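Local coordinates for UPF0303 protein YBR137W (Saccharomyces cerevisiae, PDB 4CLC), which is a cytoplasmic yeast protein without a firmly assigned function, related in sequence to HbpS-like haem-degrading proteins of the GAF clan, at residues T33-Y36 against Q37-F40. Numbering follows the deposited sequence.
Sequences TFTY and QDAF
Thr35 and Asp38 trade side-chain-to-backbone hydrogen bonds at the start of helix 36-53. Thr35 OG1 accepts from Asp38 N at 2.8 Å, nearly straight at 171°, and more weakly from Gln37 N; its first torsion (chi1 65°) sets the hydroxyl between backbone N and carbonyl carbon, facing these amides. In return Asp38 OD2 takes the N-H of Thr35 at 2.7 Å. Thr33 OG1 donates to the same oxygen, also at 2.7 Å, from the opposite face of the carboxylate, each donor standing well out of its plane. With an alanine at Asp38, the Thr35 amide and the Thr33 hydroxyl would probably lose their shared acceptor, leaving the loop freer to move. Ala39 N hydrogen-bonds to Thr35 O (3.0 Å), and the Phe34 ring lies obliquely against Asp38 CB and Ala39 CA; Phe34 and Ala39 both pack on Leu71 of strand 70-75. Gln37 CB sits over the centre of the Tyr36 ring, 4.0 Å from its centroid, a CH-pi contact. Tyr36 OH and Gln37 OE1 each hydrogen-bond a basic side chain on a chain of another protein. The reciprocal bonding is a capping box, with Thr35 as N-cap.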
loop_
_atom_site.group_PDB
_atom_site.type_symbol
_atom_site.label_atom_id
_atom_site.label_comp_id
_atom_site.label_asym_id
_atom_site.label_seq_id
_atom_site.Cartn_x
_atom_site.Cartn_y
_atom_site.Cartn_z
ATOM N N THR D 33 41.072 -3.055 -5.894
ATOM C CA THR D 33 40.933 -1.988 -4.896
ATOM C C THR D 33 39.537 -1.371 -4.708
ATOM O O THR D 33 38.933 -1.492 -3.647
ATOM C CB THR D 33 41.919 -0.827 -5.193
ATOM O OG1 THR D 33 41.774 -0.397 -6.557
ATOM C CG2 THR D 33 43.341 -1.275 -4.933
ATOM N N PHE D 34 39.041 -0.657 -5.701
ATOM C CA PHE D 34 37.808 0.105 -5.494
ATOM C C PHE D 34 37.730 1.026 -4.272
ATOM O O PHE D 34 37.089 0.671 -3.302
ATOM C CB PHE D 34 36.607 -0.809 -5.419
ATOM C CG PHE D 34 35.382 -0.167 -5.949
ATOM C CD1 PHE D 34 35.425 0.468 -7.180
ATOM C CD2 PHE D 34 34.209 -0.175 -5.237
ATOM C CE1 PHE D 34 34.315 1.072 -7.694
ATOM C CE2 PHE D 34 33.087 0.425 -5.750
ATOM C CZ PHE D 34 33.137 1.055 -6.977
ATOM N N THR D 35 38.400 2.176 -4.310
ATOM C CA THR D 35 38.159 3.273 -3.357
ATOM C C THR D 35 37.095 4.237 -3.853
ATOM O O THR D 35 36.660 4.145 -5.003
ATOM C CB THR D 35 39.392 4.109 -3.159
ATOM O OG1 THR D 35 39.694 4.750 -4.414
ATOM C CG2 THR D 35 40.561 3.248 -2.697
ATOM N N TYR D 36 36.736 5.221 -3.033
ATOM C CA TYR D 36 35.826 6.276 -3.500
ATOM C C TYR D 36 36.381 6.955 -4.768
ATOM O O TYR D 36 35.624 7.514 -5.579
ATOM C CB TYR D 36 35.614 7.344 -2.424
ATOM C CG TYR D 36 36.776 8.326 -2.351
ATOM C CD1 TYR D 36 37.880 8.051 -1.569
ATOM C CD2 TYR D 36 36.786 9.501 -3.103
ATOM C CE1 TYR D 36 38.958 8.920 -1.510
ATOM C CE2 TYR D 36 37.875 10.365 -3.069
ATOM C CZ TYR D 36 38.950 10.077 -2.254
ATOM O OH TYR D 36 40.035 10.922 -2.190
ATOM N N GLN D 37 37.711 6.956 -4.877
ATOM C CA GLN D 37 38.413 7.617 -5.961
ATOM C C GLN D 37 38.440 6.722 -7.190
ATOM O O GLN D 37 38.264 7.194 -8.329
ATOM C CB GLN D 37 39.832 7.993 -5.535
ATOM C CG GLN D 37 40.561 8.882 -6.523
ATOM C CD GLN D 37 39.845 10.205 -6.791
ATOM O OE1 GLN D 37 39.245 10.806 -5.893
ATOM N NE2 GLN D 37 39.922 10.671 -8.033
ATOM N N ASP D 38 38.665 5.432 -6.941
ATOM C CA ASP D 38 38.524 4.423 -7.978
ATOM C C ASP D 38 37.187 4.582 -8.677
ATOM O O ASP D 38 37.100 4.524 -9.901
ATOM C CB ASP D 38 38.652 3.025 -7.385
ATOM C CG ASP D 38 40.061 2.721 -6.957
ATOM O OD1 ASP D 38 40.976 3.417 -7.445
ATOM O OD2 ASP D 38 40.269 1.788 -6.160
ATOM N N ALA D 39 36.146 4.805 -7.890
ATOM C CA ALA D 39 34.825 5.023 -8.446
ATOM C C ALA D 39 34.843 6.205 -9.391
ATOM O O ALA D 39 34.364 6.115 -10.510
ATOM C CB ALA D 39 33.803 5.243 -7.336
ATOM N N PHE D 40 35.404 7.317 -8.940
ATOM C CA PHE D 40 35.325 8.537 -9.717
ATOM C C PHE D 40 36.200 8.430 -10.964
ATOM O O PHE D 40 35.835 8.895 -12.053
ATOM C CB PHE D 40 35.736 9.745 -8.875
ATOM C CG PHE D 40 35.638 11.046 -9.618
ATOM C CD1 PHE D 40 34.400 11.617 -9.871
ATOM C CD2 PHE D 40 36.783 11.684 -10.087
ATOM C CE1 PHE D 40 34.294 12.807 -10.559
ATOM C CE2 PHE D 40 36.687 12.866 -10.783
ATOM C CZ PHE D 40 35.438 13.440 -11.016
#